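Local atomic coordinates of IroE protein (Escherichia coli, PDB entry 2GZS), a protein that hydrolyses the trilactone of the siderophore enterobactin and of its glucosylated salmochelin forms, usually cutting once to leave linear trimers. Residues Leu83-Leu87 with Asn88-Tyr92; Asp93-Pro96 with Ala97-Arg101. One frame throughout, in Å; residues are numbered along the deposited sequence.

The chain leaves strand 73-79, runs through a loop and enters helix 87-93, and interaction 1 closes where that loop becomes helix: Asp86 caps the first turn and Arg90, one turn on, reaches the bound diisopropyl phosphonate. The helix ends at Asp93, and interaction 2 follows directly, with a short 3-10 turn at Ala97-Glu99 in the long connection to helix 117-132. The two contacts lie in series, neither nested nor crossed, with centres about 14 Å apart. Thr95 OG1, bonded to Ala91 O, joins them. Together they lead the chain from the central sheet past the start of helix 150-161, beside the ligand pocket.

Interaction 1 (Leu83-Leu87 with Asn88-Tyr92); sequences LPFDL and NSRAY. With DFP (diisopropyl phosphonate), chain B.
The N-terminal end of helix 87-93 is capped by Asp86, while Arg90, one turn further on, grips the diisopropyl phosphonate in the active-site pocket. Asp86 is the N-cap residue: a chi1 of 176° places its CG opposite the backbone N, which brings the carboxylate to Ser89 and two bonds. Ser89 N gives a straight bond to Asp86 OD1 (3.0 Å), and Ser89 OG donates to Asp86 OD2 at 2.6 Å. Both donors stand well above the carboxylate plane, and the pair fixes the group's rotation. An alanine at Asp86 removes both carboxylate oxygens and would probably leave Ser89 N and OG without their acceptors and the start of the helix uncapped. The backbone continues the turn: Arg90 N donates to Asp86 O (2.9 Å), and Ala91 N to Leu87 O. Arg90 CG lies between the backbone N and the carbonyl carbon (chi1 77°), and the chain, bent at chi3, passes alongside Asp86 O and Leu87 O toward the pocket. Arg90 NE lies 3.9 Å from Phe85 CD1, with ring and guanidinium planes almost perpendicular, and forms a salt bridge with Asp50. At the guanidinium edge, Arg90 NH1 donates to DFP O3P (2.8 Å) and NH2 adds a weaker bond to the same oxygen. Water 1, also in the guanidinium plane, accepts from Arg90 NH1 (2.9 Å) and donates to Leu87 O, so it links the guanidinium to the backbone of the first turn. The same ligand is also hydrogen-bonded to Tyr150 N, next to the active-site Ser149. An Asp N-cap answered by the serine three residues on thus anchors a helix whose arginine lines the active-site pocket of an alpha/beta-hydrolase fold.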
ATOM      1  N   LEU A  83       0.321   1.237 -19.678  1.00 16.66           N
ATOM      2  CA  LEU A  83       0.504   2.538 -19.056  1.00 15.23           C
ATOM      3  C   LEU A  83       0.820   2.388 -17.578  1.00 14.60           C
ATOM      4  O   LEU A  83       0.646   1.318 -16.980  1.00 14.33           O
ATOM      5  CB  LEU A  83      -0.825   3.285 -19.236  1.00 20.25           C
ATOM      6  CG  LEU A  83      -1.239   3.331 -20.725  1.00 25.43           C
ATOM      7  CD1 LEU A  83      -2.690   3.766 -20.775  1.00 40.53           C
ATOM      8  CD2 LEU A  83      -0.336   4.234 -21.532  1.00 35.48           C
ATOM      9  N   PRO A  84       1.337   3.391 -16.910  1.00 14.01           N
ATOM     10  CA  PRO A  84       1.708   3.253 -15.506  1.00 13.98           C
ATOM     11  C   PRO A  84       0.520   3.108 -14.557  1.00 10.77           C
ATOM     12  O   PRO A  84       0.680   2.522 -13.467  1.00 12.85           O
ATOM     13  CB  PRO A  84       2.466   4.545 -15.186  1.00 13.01           C
ATOM     14  CG  PRO A  84       2.423   5.415 -16.381  1.00 14.15           C
ATOM     15  CD  PRO A  84       1.729   4.703 -17.498  1.00 14.55           C
ATOM     16  N   PHE A  85      -0.644   3.608 -14.959  1.00 11.38           N
ATOM     17  CA  PHE A  85      -1.863   3.441 -14.157  1.00 10.50           C
ATOM     18  C   PHE A  85      -3.006   2.941 -15.005  1.00 12.47           C
ATOM     19  O   PHE A  85      -3.126   3.188 -16.205  1.00 13.68           O
ATOM     20  CB  PHE A  85      -2.299   4.779 -13.486  1.00 11.97           C
ATOM     21  CG  PHE A  85      -1.235   5.329 -12.572  1.00 12.26           C
ATOM     22  CD1 PHE A  85      -1.222   5.068 -11.201  1.00 12.03           C
ATOM     23  CD2 PHE A  85      -0.219   6.130 -13.093  1.00 14.64           C
ATOM     24  CE1 PHE A  85      -0.208   5.575 -10.410  1.00 13.24           C
ATOM     25  CE2 PHE A  85       0.796   6.617 -12.277  1.00 14.74           C
ATOM     26  CZ  PHE A  85       0.820   6.382 -10.918  1.00 12.55           C
ATOM     27  N   ASP A  86      -3.934   2.226 -14.286  1.00 13.49           N
ATOM     28  CA  ASP A  86      -5.238   1.965 -14.946  1.00 11.64           C
ATOM     29  C   ASP A  86      -6.215   2.827 -14.165  1.00 11.58           C
ATOM     30  O   ASP A  86      -6.728   2.499 -13.102  1.00 12.54           O
ATOM     31  CB  ASP A  86      -5.616   0.488 -14.943  1.00 12.94           C
ATOM     32  CG  ASP A  86      -6.992   0.231 -15.529  1.00 17.98           C
ATOM     33  OD1 ASP A  86      -7.831   1.156 -15.705  1.00 15.10           O
ATOM     34  OD2 ASP A  86      -7.278  -0.956 -15.798  1.00 22.86           O
ATOM     35  N   LEU A  87      -6.455   4.015 -14.736  1.00 12.34           N
ATOM     36  CA  LEU A  87      -7.142   5.039 -13.964  1.00 13.07           C
ATOM     37  C   LEU A  87      -8.599   4.648 -13.672  1.00 13.50           C
ATOM     38  O   LEU A  87      -9.070   4.946 -12.540  1.00 13.50           O
ATOM     39  CB  LEU A  87      -7.138   6.423 -14.683  1.00 16.88           C
ATOM     40  CG  LEU A  87      -5.710   7.015 -14.881  1.00 13.67           C
ATOM     41  CD1 LEU A  87      -5.891   8.291 -15.735  1.00 20.82           C
ATOM     42  CD2 LEU A  87      -4.984   7.313 -13.619  1.00 17.39           C
ATOM     43  N   ASN A  88      -9.230   4.014 -14.654  1.00 13.00           N
ATOM     44  CA  ASN A  88     -10.595   3.590 -14.393  1.00 13.87           C
ATOM     45  C   ASN A  88     -10.701   2.508 -13.324  1.00 11.98           C
ATOM     46  O   ASN A  88     -11.500   2.498 -12.401  1.00 14.12           O
ATOM     47  CB  ASN A  88     -11.220   3.009 -15.653  1.00 18.12           C
ATOM     48  CG  ASN A  88     -11.388   3.983 -16.793  1.00 34.41           C
ATOM     49  OD1 ASN A  88     -11.357   5.177 -16.530  1.00 30.32           O
ATOM     50  ND2 ASN A  88     -11.569   3.398 -17.971  1.00 33.80           N
ATOM     51  N   SER A  89      -9.829   1.490 -13.499  1.00 12.02           N
ATOM     52  CA  SER A  89      -9.922   0.341 -12.596  1.00 11.76           C
ATOM     53  C   SER A  89      -9.549   0.708 -11.174  1.00 12.88           C
ATOM     54  O   SER A  89     -10.149   0.287 -10.194  1.00 12.30           O
ATOM     55  CB  SER A  89      -9.029  -0.821 -13.054  1.00 12.42           C
ATOM     56  OG  SER A  89      -9.447  -1.316 -14.328  1.00 13.51           O
ATOM     57  N   ARG A  90      -8.495   1.554 -10.995  1.00  9.45           N
ATOM     58  CA  ARG A  90      -8.100   1.875  -9.646  1.00  9.67           C
ATOM     59  C   ARG A  90      -9.113   2.757  -8.889  1.00  8.83           C
ATOM     60  O   ARG A  90      -9.271   2.668  -7.691  1.00 10.72           O
ATOM     61  CB  ARG A  90      -6.695   2.515  -9.684  1.00 11.78           C
ATOM     62  CG  ARG A  90      -6.722   3.967 -10.145  1.00 10.41           C
ATOM     63  CD  ARG A  90      -5.285   4.436 -10.453  1.00  9.51           C
ATOM     64  NE  ARG A  90      -4.604   4.733  -9.211  1.00  9.47           N
ATOM     65  CZ  ARG A  90      -4.673   5.758  -8.393  1.00 10.90           C
ATOM     66  NH1 ARG A  90      -5.565   6.716  -8.819  1.00 11.16           N
ATOM     67  NH2 ARG A  90      -3.989   5.900  -7.290  1.00  9.76           N
ATOM     68  N   ALA A  91      -9.796   3.620  -9.693  1.00 10.06           N
ATOM     69  CA  ALA A  91     -10.831   4.444  -9.046  1.00 11.48           C
ATOM     70  C   ALA A  91     -11.961   3.571  -8.453  1.00 10.16           C
ATOM     71  O   ALA A  91     -12.470   4.023  -7.463  1.00 11.37           O
ATOM     72  CB  ALA A  91     -11.482   5.372 -10.065  1.00 11.45           C
ATOM     73  N   TYR A  92     -12.182   2.439  -9.092  1.00  8.91           N
ATOM     74  CA  TYR A  92     -13.179   1.495  -8.537  1.00  9.82           C
ATOM     75  C   TYR A  92     -12.599   0.692  -7.373  1.00 11.26           C
ATOM     76  O   TYR A  92     -13.122   0.634  -6.278  1.00 10.18           O
ATOM     77  CB  TYR A  92     -13.676   0.563  -9.635  1.00 10.04           C
ATOM     78  CG  TYR A  92     -14.855  -0.254  -9.078  1.00 12.04           C
ATOM     79  CD1 TYR A  92     -16.073   0.311  -8.721  1.00 14.25           C
ATOM     80  CD2 TYR A  92     -14.725  -1.609  -8.899  1.00 10.85           C
ATOM     81  CE1 TYR A  92     -17.124  -0.490  -8.204  1.00 11.26           C
ATOM     82  CE2 TYR A  92     -15.708  -2.434  -8.392  1.00 11.41           C
ATOM     83  CZ  TYR A  92     -16.903  -1.836  -8.050  1.00 11.62           C
ATOM     84  OH  TYR A  92     -17.911  -2.650  -7.548  1.00 12.80           O
TER
HETATM   85  C1  DFP B1189      -3.424  12.170  -7.499  1.00 23.69           C
HETATM   86  C2  DFP B1189      -4.063  12.900  -8.684  1.00 27.12           C
HETATM   87  C3  DFP B1189      -1.915  12.035  -7.641  1.00 29.44           C
HETATM   88  C1' DFP B1189      -7.631  11.024  -6.308  1.00 18.54           C
HETATM   89  C2' DFP B1189      -7.769  11.231  -4.828  1.00 26.22           C
HETATM   90  C3' DFP B1189      -8.467  12.139  -7.021  1.00 29.73           C
HETATM   91  P   DFP B1189      -5.099  10.258  -6.598  1.00 13.37           P
HETATM   92  O1P DFP B1189      -3.998  10.825  -7.550  1.00 17.13           O
HETATM   93  O2P DFP B1189      -6.301  11.276  -6.693  1.00 14.24           O
HETATM   94  O3P DFP B1189      -5.508   8.835  -6.945  1.00 12.17           O
HETATM   95  O   HOH W   1      -7.761   6.850 -10.748  1.00 14.27           O

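Interaction 2 (Asp93-Pro96 with Ala97-Arg101); sequences DYTP and AAESR
Ala97 opens a short 3-10 turn directly after Pro96, whose carbonyl O receives the N-H of Glu99 two residues further on. The carbonyl of Ala97 in turn accepts a backbone bond from Ser100 N, with Ala97 O and Ser100 N 3.2 Å apart. Ala98, the middle residue, brings the chain round so that Glu99 returns to Pro96. There Glu99 N donates to Pro96 O at 3.2 Å; the donor stands above the carbonyl plane, 48° out of it. The side chain of Glu99 starts back toward the preceding residues: Glu99 CB lies 3.6 Å from Pro96 O, and Glu99 CG touches the Thr95 methyl CG2 at 3.8 Å. These two side chains cross at about a right angle, in a purely aliphatic touch. With CG anti to the backbone N (chi1 -176°) and the chain bent at chi2 (64°), the carboxylate then turns away from Thr95 to the backbone of the next loop, where OE1 accepts from Gly178 N and OE2 from Arg177 N. Both of its oxygens are therefore satisfied in a buried place, with the Glu99 side chain about 5 Å from the bound ligand. Water 2 donates to Pro96 O (3.0 Å) and lies 3.1 Å from Ser100 OG. Arg101 leads the chain onward, and its carbonyl O accepts from Arg177 NH1. Tyr150 and Leu153 of helix 150-161 lie against Glu99, while Asp157 of that helix and Ser117 of helix 117-132 touch Pro96. Thr95 OG1, bonded back to Ala91 O and forward to Gly115 N, ties the segment to helix 87-93, and Glu99 ties it to the loop between strand 167-171 and helix 179-187.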
ATOM      1  N   ASP A  93     -11.438   0.032  -7.705  1.00  8.65           N
ATOM      2  CA  ASP A  93     -10.932  -0.920  -6.699  1.00  8.09           C
ATOM      3  C   ASP A  93     -10.480  -0.344  -5.408  1.00  7.60           C
ATOM      4  O   ASP A  93     -10.492  -0.992  -4.352  1.00  8.92           O
ATOM      5  CB  ASP A  93      -9.727  -1.657  -7.307  1.00  8.58           C
ATOM      6  CG  ASP A  93     -10.037  -2.692  -8.354  1.00 10.67           C
ATOM      7  OD1 ASP A  93     -11.191  -3.200  -8.344  1.00 11.63           O
ATOM      8  OD2 ASP A  93      -9.173  -3.018  -9.183  1.00 10.27           O
ATOM      9  N   TYR A  94      -9.999   0.958  -5.441  1.00  8.48           N
ATOM     10  CA  TYR A  94      -9.344   1.506  -4.256  1.00  8.26           C
ATOM     11  C   TYR A  94     -10.240   2.323  -3.365  1.00  9.21           C
ATOM     12  O   TYR A  94      -9.846   2.730  -2.245  1.00 11.51           O
ATOM     13  CB  TYR A  94      -8.131   2.371  -4.656  1.00  8.83           C
ATOM     14  CG  TYR A  94      -7.027   1.628  -5.404  1.00  8.53           C
ATOM     15  CD1 TYR A  94      -7.016   0.260  -5.620  1.00  9.10           C
ATOM     16  CD2 TYR A  94      -5.963   2.391  -5.892  1.00 10.16           C
ATOM     17  CE1 TYR A  94      -5.964  -0.366  -6.322  1.00  9.69           C
ATOM     18  CE2 TYR A  94      -4.919   1.794  -6.591  1.00 10.79           C
ATOM     19  CZ  TYR A  94      -4.940   0.422  -6.794  1.00  9.81           C
ATOM     20  OH  TYR A  94      -3.900  -0.178  -7.496  1.00 10.21           O
ATOM     21  N   THR A  95     -11.475   2.554  -3.850  1.00  9.78           N
ATOM     22  CA  THR A  95     -12.291   3.493  -3.101  1.00 10.62           C
ATOM     23  C   THR A  95     -13.432   2.851  -2.310  1.00  9.93           C
ATOM     24  O   THR A  95     -14.084   1.918  -2.784  1.00 11.56           O
ATOM     25  CB  THR A  95     -12.953   4.531  -4.051  1.00 14.25           C
ATOM     26  OG1 THR A  95     -13.643   3.804  -5.088  1.00 13.25           O
ATOM     27  CG2 THR A  95     -11.935   5.500  -4.631  1.00 14.63           C
ATOM     28  N   PRO A  96     -13.724   3.347  -1.109  1.00 14.39           N
ATOM     29  CA  PRO A  96     -14.866   2.873  -0.301  1.00 16.45           C
ATOM     30  C   PRO A  96     -16.109   3.647  -0.764  1.00 19.02           C
ATOM     31  O   PRO A  96     -15.994   4.652  -1.516  1.00 21.37           O
ATOM     32  CB  PRO A  96     -14.491   3.305   1.131  1.00 19.01           C
ATOM     33  CG  PRO A  96     -13.783   4.594   0.885  1.00 22.99           C
ATOM     34  CD  PRO A  96     -12.976   4.425  -0.400  1.00 17.94           C
ATOM     35  N   ALA A  97     -17.281   3.276  -0.313  1.00 24.85           N
ATOM     36  CA  ALA A  97     -18.523   3.987  -0.609  1.00 25.36           C
ATOM     37  C   ALA A  97     -18.510   5.502  -0.503  1.00 28.17           C
ATOM     38  O   ALA A  97     -19.004   6.147  -1.434  1.00 37.89           O
ATOM     39  CB  ALA A  97     -19.559   3.495   0.418  1.00 35.31           C
ATOM     40  N   ALA A  98     -17.990   5.997   0.593  1.00 26.43           N
ATOM     41  CA  ALA A  98     -17.957   7.388   1.034  1.00 25.73           C
ATOM     42  C   ALA A  98     -17.332   8.294  -0.013  1.00 34.89           C
ATOM     43  O   ALA A  98     -17.695   9.470  -0.131  1.00 33.42           O
ATOM     44  CB  ALA A  98     -17.181   7.458   2.345  1.00 33.33           C
ATOM     45  N   GLU A  99     -16.395   7.763  -0.816  1.00 29.57           N
ATOM     46  CA  GLU A  99     -15.750   8.648  -1.784  1.00 29.79           C
ATOM     47  C   GLU A  99     -16.742   9.280  -2.747  1.00 30.85           C
ATOM     48  O   GLU A  99     -16.401  10.337  -3.299  1.00 33.33           O
ATOM     49  CB  GLU A  99     -14.660   7.857  -2.535  1.00 22.18           C
ATOM     50  CG  GLU A  99     -13.803   8.643  -3.520  1.00 19.62           C
ATOM     51  CD  GLU A  99     -12.950   9.706  -2.877  1.00 20.96           C
ATOM     52  OE1 GLU A  99     -12.811   9.805  -1.638  1.00 24.92           O
ATOM     53  OE2 GLU A  99     -12.369  10.604  -3.575  1.00 22.85           O
ATOM     54  N   SER A 100     -17.937   8.765  -3.023  1.00 25.15           N
ATOM     55  CA  SER A 100     -18.873   9.361  -3.971  1.00 30.11           C
ATOM     56  C   SER A 100     -20.065  10.041  -3.300  1.00 24.37           C
ATOM     57  O   SER A 100     -21.113  10.290  -3.912  1.00 30.53           O
ATOM     58  CB  SER A 100     -19.437   8.307  -4.933  1.00 41.69           C
ATOM     59  OG  SER A 100     -20.260   7.385  -4.228  1.00 42.03           O
ATOM     60  N   ARG A 101     -19.937  10.338  -2.027  1.00 22.40           N
ATOM     61  CA  ARG A 101     -21.034  11.031  -1.330  1.00 24.04           C
ATOM     62  C   ARG A 101     -21.247  12.443  -1.862  1.00 29.02           C
ATOM     63  O   ARG A 101     -20.251  13.175  -1.987  1.00 25.75           O
ATOM     64  CB  ARG A 101     -20.719  11.030   0.166  1.00 32.16           C
ATOM     65  CG  ARG A 101     -20.443   9.594   0.636  1.00 47.18           C
ATOM     66  CD  ARG A 101     -21.501   9.093   1.600  1.00 63.72           C
ATOM     67  NE  ARG A 101     -22.188   7.900   1.128  1.00 90.22           N
ATOM     68  CZ  ARG A 101     -22.746   7.674  -0.055  1.00 99.67           C
ATOM     69  NH1 ARG A 101     -22.734   8.581  -1.015  1.00 88.00           N
ATOM     70  NH2 ARG A 101     -23.341   6.504  -0.295  1.00110.46           N
TER
HETATM   71  O   HOH W   2     -18.100   5.281  -3.540  1.00 29.96           O